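DUF5624 domain-containing protein (Legionella pneumophila subsp. pneumophila, PDB 4JX2) is of unknown function but is probably secreted, combining a five-stranded mixed sheet with many helices and occurring as a two-chain assembly. Local coordinates at residues A316-N319 and Y320-T324; I80-N84 and S85-I89; N277-V280 and P281-Q284; W35-Y38 and F39-T42; A328-N331 and R332-A336. One frame throughout, in Å; residues are numbered along the deposited sequence.

Interaction 1. Residues A316-N319 and Y320-T324; sequences ADYN and YYNNT
Residues 316-319 run without a break into 320-324 as successive turns of helix 315-339. Regular i to i+4 bonds join Tyr320 N to Ala316 O, Tyr321 N to Asp317 O and Asn322 N to Tyr318 O, the last of 2.9 Å and nearly straight at the hydrogen. At Asn319 the turn widens: its O takes the amides of both Asn323 (N to O, 2.9 Å) and Thr324 (N to O, 3.1 Å). Thr324 N lies in the carbonyl plane, whereas Asn323 N approaches from above it, so the i+5 bond has the more favourable direction.

Among the side chains, Tyr318 and Asn322 carry the contact one turn apart. Both swing their CG away from the backbone N and beside the carbonyl carbon (chi1 177° and -177°), which brings Asn322 CB over one face of the Tyr318 ring in a CH-pi contact, 4.2 Å from the ring centroid. The Asn322 amide, inclined 28° to the ring, passes near the phenol end, with ND2 3.7 Å from Tyr318 CE2; its OD1 is satisfied by Lys257. The side chains of Asn319 and Asn323 lie side by side, pointing the same way, their OD1 atoms 3.8 Å apart. The Tyr321 hydroxyl bonds Ala303 O and Lys305 N. Tyr320 OH reaches Ala303 N, and Asp317 OD2 is held by Ser307 OG. The wide turn at 320-324 is a pi-type turn, a one-residue expansion inside an otherwise alpha-helical segment that packs its Tyr318 and Tyr321 rings on strand 79-84.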
# COMPACT_ATOMS: atom_id res chain seq x y z
N ALA A 316 -8.97 6.27 24.22
CA ALA A 316 -9.60 5.99 22.92
C ALA A 316 -8.55 5.96 21.79
O ALA A 316 -8.55 5.02 20.99
CB ALA A 316 -10.67 7.04 22.61
N ASP A 317 -7.66 6.97 21.73
CA ASP A 317 -6.62 7.07 20.71
C ASP A 317 -5.57 6.00 20.90
O ASP A 317 -5.07 5.46 19.91
CB ASP A 317 -5.99 8.47 20.70
CG ASP A 317 -6.93 9.56 20.23
OD1 ASP A 317 -8.07 9.24 19.84
OD2 ASP A 317 -6.51 10.74 20.22
N TYR A 318 -5.23 5.66 22.16
CA TYR A 318 -4.26 4.61 22.44
C TYR A 318 -4.84 3.25 21.99
O TYR A 318 -4.17 2.52 21.25
CB TYR A 318 -3.86 4.58 23.93
CG TYR A 318 -2.90 3.46 24.29
CD1 TYR A 318 -1.53 3.58 24.06
CD2 TYR A 318 -3.36 2.27 24.84
CE1 TYR A 318 -0.65 2.55 24.38
CE2 TYR A 318 -2.49 1.22 25.16
CZ TYR A 318 -1.13 1.37 24.93
OH TYR A 318 -0.27 0.34 25.24
N ASN A 319 -6.10 2.94 22.40
CA ASN A 319 -6.77 1.69 22.03
C ASN A 319 -6.88 1.58 20.51
O ASN A 319 -6.80 0.48 19.97
CB ASN A 319 -8.15 1.56 22.72
CG ASN A 319 -8.09 1.43 24.23
OD1 ASN A 319 -7.04 1.13 24.83
ND2 ASN A 319 -9.20 1.67 24.90
N TYR A 320 -7.01 2.74 19.83
CA TYR A 320 -7.10 2.77 18.38
C TYR A 320 -5.81 2.23 17.74
O TYR A 320 -5.88 1.30 16.95
CB TYR A 320 -7.43 4.19 17.85
CG TYR A 320 -7.42 4.24 16.34
CD1 TYR A 320 -8.41 3.61 15.58
CD2 TYR A 320 -6.35 4.82 15.65
CE1 TYR A 320 -8.37 3.60 14.19
CE2 TYR A 320 -6.31 4.83 14.26
CZ TYR A 320 -7.31 4.22 13.53
OH TYR A 320 -7.24 4.19 12.16
N TYR A 321 -4.65 2.80 18.07
CA TYR A 321 -3.39 2.40 17.47
C TYR A 321 -2.93 1.01 17.94
O TYR A 321 -2.50 0.19 17.12
CB TYR A 321 -2.29 3.46 17.74
CG TYR A 321 -2.51 4.73 16.95
CD1 TYR A 321 -2.50 4.72 15.56
CD2 TYR A 321 -2.75 5.93 17.60
CE1 TYR A 321 -2.74 5.88 14.83
CE2 TYR A 321 -2.96 7.11 16.88
CZ TYR A 321 -2.95 7.08 15.49
OH TYR A 321 -3.16 8.24 14.78
N ASN A 322 -3.05 0.75 19.24
CA ASN A 322 -2.59 -0.47 19.88
C ASN A 322 -3.45 -1.68 19.49
O ASN A 322 -2.89 -2.71 19.14
CB ASN A 322 -2.58 -0.26 21.40
CG ASN A 322 -2.08 -1.41 22.21
OD1 ASN A 322 -0.96 -1.89 22.02
ND2 ASN A 322 -2.87 -1.84 23.17
N ASN A 323 -4.80 -1.56 19.58
CA ASN A 323 -5.72 -2.67 19.34
C ASN A 323 -6.39 -2.65 17.96
O ASN A 323 -6.36 -3.66 17.27
CB ASN A 323 -6.79 -2.73 20.43
CG ASN A 323 -6.25 -2.88 21.84
OD1 ASN A 323 -6.36 -1.97 22.67
ND2 ASN A 323 -5.68 -4.03 22.15
N THR A 324 -7.02 -1.52 17.57
CA THR A 324 -7.75 -1.42 16.31
C THR A 324 -6.80 -1.53 15.14
O THR A 324 -7.14 -2.21 14.16
CB THR A 324 -8.57 -0.12 16.25
OG1 THR A 324 -9.28 0.05 17.49
CG2 THR A 324 -9.54 -0.08 15.07

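Interaction 2. Residues I80-N84 and S85-I89; sequences ILFIN and STLYI
Phe82 and Leu87 face each other as a non-hydrogen-bonded pair and form the tight part of this antiparallel hairpin. Leu87 CD1 sits over the centre of the Phe82 ring, 3.5 Å from its centroid and almost on the ring normal. With CG turned away from the backbone N (chi1 172°), Leu87 directs the same methyl against Ile80 CG2, at 3.6 Å. Ile80 and Ile89 extend this apolar face side by side, their CG1 atoms 4.1 Å apart.

The other face is looser. Leu81 CB and Tyr88 CB are 4.3 Å apart. The Tyr88 ring extends along the strand, presenting its edge to Leu81 O and Ile83 O. Thr86 CG2 lies over one face of that ring, toward its rim. Tyr88 and Thr86 are partly exposed, as are Asn84 and Ser85 in the type II' turn.

Paired bonds between Leu81 and Tyr88, each 2.7 Å between N and O, lock the register, whereas Thr86 N reaches Ile83 O from above the carbonyl plane, at 3.2 Å. The chemistry implies a two-sided hairpin: a hydrocarbon face, on which Phe82 meets helix 279-286, and a more mixed face, with Leu81 and Ile83 buried under Tyr321 of helix 315-339.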
# COMPACT_ATOMS: atom_id res chain seq x y z
N ILE A 80 5.52 2.19 18.53
CA ILE A 80 6.48 2.94 17.70
C ILE A 80 5.71 3.36 16.46
O ILE A 80 5.34 2.50 15.65
CB ILE A 80 7.76 2.11 17.46
CG1 ILE A 80 8.44 1.83 18.83
CG2 ILE A 80 8.71 2.85 16.53
CD1 ILE A 80 9.36 0.75 18.87
N LEU A 81 5.35 4.67 16.37
CA LEU A 81 4.47 5.23 15.33
C LEU A 81 5.15 6.22 14.40
O LEU A 81 5.43 7.36 14.80
CB LEU A 81 3.24 5.93 15.96
CG LEU A 81 2.46 5.23 17.07
CD1 LEU A 81 1.56 6.20 17.76
CD2 LEU A 81 1.63 4.10 16.53
N PHE A 82 5.34 5.81 13.14
CA PHE A 82 5.86 6.66 12.07
C PHE A 82 4.66 7.17 11.34
O PHE A 82 4.11 6.47 10.49
CB PHE A 82 6.81 5.88 11.14
CG PHE A 82 8.10 5.43 11.80
CD1 PHE A 82 8.19 4.18 12.42
CD2 PHE A 82 9.25 6.22 11.75
CE1 PHE A 82 9.40 3.76 12.99
CE2 PHE A 82 10.45 5.78 12.30
CZ PHE A 82 10.51 4.56 12.93
N ILE A 83 4.17 8.35 11.75
CA ILE A 83 2.95 8.92 11.19
C ILE A 83 3.29 10.25 10.54
O ILE A 83 3.73 11.18 11.21
CB ILE A 83 1.83 9.02 12.27
CG1 ILE A 83 1.45 7.58 12.75
CG2 ILE A 83 0.59 9.79 11.71
CD1 ILE A 83 0.50 7.48 13.86
N ASN A 84 3.05 10.30 9.20
CA ASN A 84 3.30 11.43 8.30
C ASN A 84 4.81 11.65 8.18
O ASN A 84 5.44 10.91 7.44
CB ASN A 84 2.54 12.69 8.73
CG ASN A 84 1.08 12.64 8.39
OD1 ASN A 84 0.67 12.18 7.32
ND2 ASN A 84 0.25 13.15 9.29
N SER A 85 5.40 12.61 8.93
CA SER A 85 6.86 12.84 8.89
C SER A 85 7.53 12.58 10.25
O SER A 85 8.75 12.53 10.34
CB SER A 85 7.16 14.27 8.43
OG SER A 85 6.61 14.54 7.16
N THR A 86 6.72 12.40 11.31
CA THR A 86 7.21 12.27 12.67
C THR A 86 7.18 10.84 13.20
O THR A 86 6.26 10.08 12.89
CB THR A 86 6.36 13.18 13.59
OG1 THR A 86 6.33 14.49 13.04
CG2 THR A 86 6.87 13.25 15.04
N LEU A 87 8.17 10.51 14.03
CA LEU A 87 8.22 9.29 14.82
C LEU A 87 7.72 9.61 16.22
O LEU A 87 8.25 10.52 16.87
CB LEU A 87 9.62 8.65 14.90
CG LEU A 87 9.70 7.46 15.91
CD1 LEU A 87 8.71 6.35 15.57
CD2 LEU A 87 11.07 6.90 15.97
N TYR A 88 6.71 8.84 16.70
CA TYR A 88 6.20 8.94 18.07
C TYR A 88 6.37 7.61 18.78
O TYR A 88 6.01 6.56 18.23
CB TYR A 88 4.73 9.35 18.13
CG TYR A 88 4.33 10.51 17.26
CD1 TYR A 88 3.96 10.31 15.93
CD2 TYR A 88 4.21 11.79 17.78
CE1 TYR A 88 3.54 11.37 15.13
CE2 TYR A 88 3.79 12.86 16.99
CZ TYR A 88 3.46 12.64 15.66
OH TYR A 88 3.08 13.69 14.86
N ILE A 89 6.91 7.64 20.00
CA ILE A 89 7.01 6.46 20.85
C ILE A 89 6.18 6.75 22.11
O ILE A 89 6.40 7.77 22.77
CB ILE A 89 8.46 5.97 21.18
CG1 ILE A 89 9.29 5.74 19.88
CG2 ILE A 89 8.42 4.70 22.07
CD1 ILE A 89 10.79 5.48 20.06

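Interaction 3. Residues N277-V280 and P281-Q284; sequences NWLV and PFVQ
The Trp278 indole presents its edge to Phe282, with CE3 4.0 Å from Phe282 CB near the plane of the ring system. The phenyl ring stands obliquely beside it, the six-membered ring of Trp278 and the Phe282 ring having centroids 6.0 Å apart and planes at 58°. Leu279 CD2 also approaches the phenyl ring obliquely, 4.2 Å from Phe282 CD2. The two aromatic chains point the same way: Trp278 CG lies between its backbone N and carbonyl carbon (chi1 58°), while Phe282 CG is turned from its N toward its carbonyl. Met239 of helix 223-247 touches both residues, and Trp278 NE1 is bonded to Ser385 OG.

The segment leads into helix 279-286, the crossover helix of the beta-alpha-beta unit between strands 257-262 and 296-298. Asn277 provides a capping bond at this entry: its OD1 accepts from Leu279 N at 3.0 Å, in the amide plane and on a lone pair, while its ND2 is held by Gly271 O. Val280 N bonds Asn277 O. Pro281, which has no N-H to offer, fits into the first turn with CD 3.5 Å from Asn277 O.

Three i to i+4 bonds follow: Phe282 N bonds Trp278 O, Val283 N bonds Leu279 O at 2.8 Å, and Gln284 N bonds Val280 O. The extended Gln284 chain crosses Val280, bringing OE1 to 4.0 Å from CG1. Val280 packs on Ile260 and Val283 on Val258 of strand 257-262.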
# COMPACT_ATOMS: atom_id res chain seq x y z
N ASN A 277 10.26 1.00 1.52
CA ASN A 277 10.34 1.86 2.69
C ASN A 277 11.54 1.47 3.55
O ASN A 277 11.51 0.47 4.28
CB ASN A 277 9.03 1.85 3.52
CG ASN A 277 8.89 3.08 4.39
OD1 ASN A 277 9.81 3.50 5.11
ND2 ASN A 277 7.77 3.74 4.31
N TRP A 278 12.58 2.32 3.51
CA TRP A 278 13.82 2.09 4.23
C TRP A 278 13.65 2.20 5.73
O TRP A 278 14.59 1.87 6.47
CB TRP A 278 14.92 3.03 3.73
CG TRP A 278 14.59 4.49 3.85
CD1 TRP A 278 14.10 5.29 2.88
CD2 TRP A 278 14.71 5.31 5.03
NE1 TRP A 278 13.87 6.56 3.37
CE2 TRP A 278 14.26 6.61 4.68
CE3 TRP A 278 15.17 5.08 6.35
CZ2 TRP A 278 14.22 7.66 5.61
CZ3 TRP A 278 15.16 6.13 7.26
CH2 TRP A 278 14.69 7.40 6.89
N LEU A 279 12.46 2.64 6.21
CA LEU A 279 12.21 2.70 7.66
C LEU A 279 12.18 1.31 8.25
O LEU A 279 12.51 1.13 9.41
CB LEU A 279 10.90 3.44 8.02
CG LEU A 279 10.86 4.94 7.84
CD1 LEU A 279 9.47 5.43 8.07
CD2 LEU A 279 11.81 5.65 8.78
N VAL A 280 11.77 0.32 7.43
CA VAL A 280 11.66 -1.08 7.84
C VAL A 280 13.07 -1.62 8.19
O VAL A 280 13.26 -1.93 9.38
CB VAL A 280 10.88 -1.94 6.82
CG1 VAL A 280 10.81 -3.40 7.28
CG2 VAL A 280 9.48 -1.38 6.59
N PRO A 281 14.08 -1.66 7.28
CA PRO A 281 15.42 -2.11 7.71
C PRO A 281 16.04 -1.19 8.79
O PRO A 281 16.73 -1.68 9.67
CB PRO A 281 16.24 -2.08 6.43
CG PRO A 281 15.53 -1.11 5.53
CD PRO A 281 14.08 -1.32 5.84
N PHE A 282 15.77 0.14 8.73
CA PHE A 282 16.28 1.11 9.72
C PHE A 282 15.81 0.73 11.15
O PHE A 282 16.64 0.65 12.07
CB PHE A 282 15.86 2.54 9.34
CG PHE A 282 16.18 3.59 10.38
CD1 PHE A 282 17.48 3.76 10.84
CD2 PHE A 282 15.18 4.40 10.90
CE1 PHE A 282 17.77 4.70 11.83
CE2 PHE A 282 15.48 5.36 11.87
CZ PHE A 282 16.77 5.50 12.33
N VAL A 283 14.50 0.44 11.32
CA VAL A 283 13.96 0.03 12.62
C VAL A 283 14.60 -1.32 13.06
O VAL A 283 14.94 -1.46 14.24
CB VAL A 283 12.41 -0.03 12.59
CG1 VAL A 283 11.84 -0.77 13.78
CG2 VAL A 283 11.86 1.37 12.58
N GLN A 284 14.81 -2.27 12.12
CA GLN A 284 15.46 -3.55 12.41
C GLN A 284 16.87 -3.32 12.94
O GLN A 284 17.27 -3.99 13.89
CB GLN A 284 15.51 -4.45 11.18
CG GLN A 284 14.19 -5.10 10.77
CD GLN A 284 14.43 -5.91 9.52
OE1 GLN A 284 14.04 -5.53 8.41
NE2 GLN A 284 15.14 -7.03 9.67

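Interaction 4. Residues W35-Y38 and F39-T42; sequences WNLY and FDFT
Tyr38 O receives two amides as helix 32-41 comes to its end. Thr42 N approaches it in the carbonyl plane at 3.3 Å with an almost straight bond, 173° at the hydrogen, and Phe41 N adds a weak bond of the same length. One turn earlier, Phe39 N bonds Trp35 O at 2.9 Å, whereas Asp40 N reaches Leu37 O from far above the carbonyl plane, a mark of the loosening final turn.

Trp35 and Tyr38 both meet the Phe39 ring from the same side of its plane. The Phe39 ring is nearly parallel to the six-membered ring of Trp35 (planes at 19°), yet the two are slid so far apart that they barely overlap; Phe39 CE2 and CZ both come to 3.5 Å from Trp35 CE3. Tyr38 turns its edge toward the Phe39 face in an offset edge-to-face pair, with centroids 5.7 Å apart. The three rings form an aromatic cluster along an N-terminal helix that packs on the second subunit, where Trp35 touches Thr111 and the Phe41 ring meets Tyr125 of that subunit edge-to-face.

Thr42 CG2 sits over a face of Tyr38, 4.2 Å from the ring centroid, because the threonine places this methyl between its backbone N and carbonyl carbon. Asp40, with CG beside its own backbone N (chi1 -77°), tucks its carboxylate back along the helix past Asn36 O, and OD2 lies 4.1 Å from Leu37 CD1. OD1 forms a salt bridge with Lys53 NZ, while Asp147 of the second subunit brings a like charge near OD2, perhaps favouring protonation of one.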
# COMPACT_ATOMS: atom_id res chain seq x y z
N TRP A 35 -29.83 -14.07 8.10
CA TRP A 35 -29.18 -13.13 9.00
C TRP A 35 -28.77 -13.83 10.29
O TRP A 35 -27.64 -13.66 10.74
CB TRP A 35 -30.10 -11.93 9.30
CG TRP A 35 -30.01 -10.81 8.31
CD1 TRP A 35 -31.04 -10.31 7.56
CD2 TRP A 35 -28.85 -10.02 7.98
NE1 TRP A 35 -30.60 -9.25 6.79
CE2 TRP A 35 -29.26 -9.06 7.02
CE3 TRP A 35 -27.51 -10.01 8.42
CZ2 TRP A 35 -28.37 -8.10 6.50
CZ3 TRP A 35 -26.63 -9.07 7.90
CH2 TRP A 35 -27.06 -8.14 6.94
N ASN A 36 -29.67 -14.65 10.85
CA ASN A 36 -29.40 -15.42 12.06
C ASN A 36 -28.14 -16.28 11.88
O ASN A 36 -27.24 -16.21 12.73
CB ASN A 36 -30.61 -16.27 12.47
CG ASN A 36 -31.84 -15.46 12.83
OD1 ASN A 36 -31.81 -14.22 12.92
ND2 ASN A 36 -32.95 -16.14 13.03
N LEU A 37 -28.03 -17.01 10.74
CA LEU A 37 -26.88 -17.84 10.42
C LEU A 37 -25.64 -16.97 10.24
O LEU A 37 -24.57 -17.33 10.75
CB LEU A 37 -27.12 -18.70 9.16
CG LEU A 37 -25.98 -19.67 8.77
CD1 LEU A 37 -25.69 -20.66 9.89
CD2 LEU A 37 -26.28 -20.40 7.48
N TYR A 38 -25.77 -15.82 9.55
CA TYR A 38 -24.68 -14.89 9.31
C TYR A 38 -24.06 -14.41 10.63
O TYR A 38 -22.85 -14.53 10.83
CB TYR A 38 -25.13 -13.69 8.45
CG TYR A 38 -24.00 -12.74 8.13
CD1 TYR A 38 -23.08 -13.05 7.14
CD2 TYR A 38 -23.81 -11.57 8.86
CE1 TYR A 38 -22.01 -12.20 6.86
CE2 TYR A 38 -22.74 -10.72 8.60
CZ TYR A 38 -21.85 -11.03 7.58
OH TYR A 38 -20.79 -10.19 7.33
N PHE A 39 -24.90 -13.93 11.54
CA PHE A 39 -24.52 -13.38 12.83
C PHE A 39 -24.02 -14.42 13.83
O PHE A 39 -23.45 -14.04 14.86
CB PHE A 39 -25.68 -12.58 13.42
CG PHE A 39 -25.92 -11.25 12.73
CD1 PHE A 39 -24.87 -10.44 12.36
CD2 PHE A 39 -27.22 -10.82 12.47
CE1 PHE A 39 -25.10 -9.22 11.73
CE2 PHE A 39 -27.45 -9.58 11.88
CZ PHE A 39 -26.39 -8.79 11.51
N ASP A 40 -24.17 -15.73 13.53
CA ASP A 40 -23.66 -16.83 14.36
C ASP A 40 -22.14 -16.89 14.33
O ASP A 40 -21.53 -17.34 15.30
CB ASP A 40 -24.24 -18.19 13.91
CG ASP A 40 -25.68 -18.47 14.32
OD1 ASP A 40 -26.14 -17.91 15.34
OD2 ASP A 40 -26.33 -19.27 13.65
N PHE A 41 -21.52 -16.42 13.25
CA PHE A 41 -20.08 -16.45 13.14
C PHE A 41 -19.46 -15.03 13.18
O PHE A 41 -18.48 -14.81 13.91
CB PHE A 41 -19.66 -17.21 11.86
CG PHE A 41 -18.18 -17.19 11.55
CD1 PHE A 41 -17.28 -17.90 12.32
CD2 PHE A 41 -17.70 -16.42 10.50
CE1 PHE A 41 -15.91 -17.87 12.03
CE2 PHE A 41 -16.33 -16.39 10.21
CZ PHE A 41 -15.44 -17.10 10.99
N THR A 42 -19.99 -14.09 12.40
CA THR A 42 -19.35 -12.78 12.34
C THR A 42 -20.37 -11.63 12.44
O THR A 42 -21.50 -11.85 12.85
CB THR A 42 -18.47 -12.72 11.06
OG1 THR A 42 -17.58 -11.60 11.14
CG2 THR A 42 -19.29 -12.73 9.74

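Interaction 5. Residues A328-N331 and R332-A336; sequences ARHN and RRIIA. With SO4 (sulfate ion), chain P.
Arg332 rises from the helix alongside the carbonyl of Ala328, the same oxygen that accepts its backbone N at 3.0 Å. Its CB, CG and CD each lie 3.6 Å from Ala328 O, so the aliphatic part runs past that oxygen before a bend at chi3 (81°) turns the head group toward the sulfate. CD also passes 4.3 Å from NH2 of Arg329, whose guanidinium stands obliquely beside it. At the tip the sulfate meets the edge of the Arg332 guanidinium: O2 lies in its plane and accepts from NH1 at 3.2 Å and from NH2 at 3.1 Å, while O3 takes a weaker, more bent bond from NH2. Two donors thus hold O2 in a fork. Leu384 N and Asn267 ND2 of the second subunit bind the same ion.

On another part of the helix surface, His330 CD2 meets Ile334 CD1, one turn on, at 3.8 Å and obliquely to the imidazole ring. His330 ND1 and Arg333 NE both bond Tyr297 OH, and Trp326 stacks on the histidine. Backbone bonds here are uneven, with Ile335 N to Asn331 O firm at 2.8 Å but those of Arg333 N and Ile334 N weak. A forked arginine and main-chain and amide N-H groups converging on one ion are characteristic of an anion-binding site, here between subunits and filled by a sulfate probably supplied by the crystallisation liquor.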
# COMPACT_ATOMS: atom_id res chain seq x y z
N ALA A 328 -5.32 -5.95 15.61
CA ALA A 328 -6.15 -6.64 14.61
C ALA A 328 -5.27 -7.33 13.55
O ALA A 328 -5.51 -8.50 13.25
CB ALA A 328 -7.10 -5.66 13.97
N ARG A 329 -4.20 -6.63 13.04
CA ARG A 329 -3.29 -7.21 12.04
C ARG A 329 -2.56 -8.40 12.63
O ARG A 329 -2.48 -9.45 11.99
CB ARG A 329 -2.27 -6.21 11.48
CG ARG A 329 -2.76 -4.78 11.27
CD ARG A 329 -3.48 -4.48 9.97
NE ARG A 329 -4.83 -5.05 9.88
CZ ARG A 329 -5.93 -4.48 10.36
NH1 ARG A 329 -5.86 -3.32 11.02
NH2 ARG A 329 -7.12 -5.07 10.21
N HIS A 330 -2.11 -8.27 13.87
CA HIS A 330 -1.42 -9.34 14.56
C HIS A 330 -2.33 -10.52 14.92
O HIS A 330 -1.90 -11.68 14.82
CB HIS A 330 -0.77 -8.80 15.81
CG HIS A 330 0.43 -9.59 16.23
ND1 HIS A 330 1.59 -9.63 15.45
CD2 HIS A 330 0.62 -10.32 17.35
CE1 HIS A 330 2.44 -10.39 16.12
NE2 HIS A 330 1.90 -10.82 17.28
N ASN A 331 -3.58 -10.24 15.31
CA ASN A 331 -4.55 -11.27 15.68
C ASN A 331 -4.96 -12.11 14.48
O ASN A 331 -5.10 -13.32 14.64
CB ASN A 331 -5.77 -10.67 16.37
CG ASN A 331 -5.71 -10.81 17.87
OD1 ASN A 331 -5.43 -9.87 18.62
ND2 ASN A 331 -5.94 -12.02 18.35
N ARG A 332 -5.09 -11.49 13.29
CA ARG A 332 -5.40 -12.20 12.04
C ARG A 332 -4.26 -13.22 11.66
O ARG A 332 -4.59 -14.31 11.18
CB ARG A 332 -5.69 -11.22 10.90
CG ARG A 332 -7.10 -10.69 10.95
CD ARG A 332 -7.22 -9.39 10.19
NE ARG A 332 -7.35 -9.58 8.75
CZ ARG A 332 -8.49 -9.46 8.07
NH1 ARG A 332 -9.61 -9.13 8.71
NH2 ARG A 332 -8.52 -9.64 6.76
N ARG A 333 -2.95 -12.91 11.96
CA ARG A 333 -1.85 -13.88 11.70
C ARG A 333 -2.02 -15.07 12.59
O ARG A 333 -1.84 -16.20 12.15
CB ARG A 333 -0.45 -13.30 11.95
CG ARG A 333 0.03 -12.19 11.04
CD ARG A 333 1.51 -11.98 11.31
NE ARG A 333 2.06 -10.74 10.75
CZ ARG A 333 2.50 -10.61 9.50
NH1 ARG A 333 2.41 -11.64 8.65
NH2 ARG A 333 3.01 -9.46 9.09
N ILE A 334 -2.35 -14.82 13.86
CA ILE A 334 -2.52 -15.84 14.88
C ILE A 334 -3.74 -16.71 14.55
O ILE A 334 -3.63 -17.94 14.60
CB ILE A 334 -2.60 -15.21 16.30
CG1 ILE A 334 -1.29 -14.47 16.62
CG2 ILE A 334 -2.92 -16.27 17.38
CD1 ILE A 334 -1.34 -13.50 17.84
N ILE A 335 -4.88 -16.08 14.17
CA ILE A 335 -6.10 -16.81 13.81
C ILE A 335 -5.82 -17.71 12.62
O ILE A 335 -6.11 -18.89 12.70
CB ILE A 335 -7.35 -15.90 13.59
CG1 ILE A 335 -7.79 -15.25 14.93
CG2 ILE A 335 -8.52 -16.71 12.99
CD1 ILE A 335 -8.55 -13.85 14.76
N ALA A 336 -5.21 -17.18 11.55
CA ALA A 336 -4.91 -17.98 10.37
C ALA A 336 -4.03 -19.20 10.68
O ALA A 336 -4.35 -20.32 10.27
CB ALA A 336 -4.23 -17.12 9.32
S SO4 P . -10.94 -8.04 4.82
O1 SO4 P . -11.89 -8.23 3.75
O2 SO4 P . -11.41 -8.71 6.04
O3 SO4 P . -9.66 -8.62 4.41
O4 SO4 P . -10.81 -6.60 5.06

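Overall arrangement
From the N terminus the contacts come in the order 4, 2, 3, 1, 5. Each joins adjoining segments, so the loops they close are single helical turns or, in interaction 2, a tight hairpin turn; none nests or crosses. Interaction 4 lies far from the sheet, its centre about 39 Å from that of interaction 2, though its nearest atoms are about 7 Å from interaction 5. The hairpin of interaction 2 links its neighbours: Phe82 packs on Leu279 and Val283 of interaction 3, while Leu81 and Ile83, on the opposite sheet face, receive Tyr321 of interaction 1. Helices 279-286 and 315-339 therefore flank the sheet. Interactions 1 and 5 share helix 315-339; 4 and 5 both touch the second subunit.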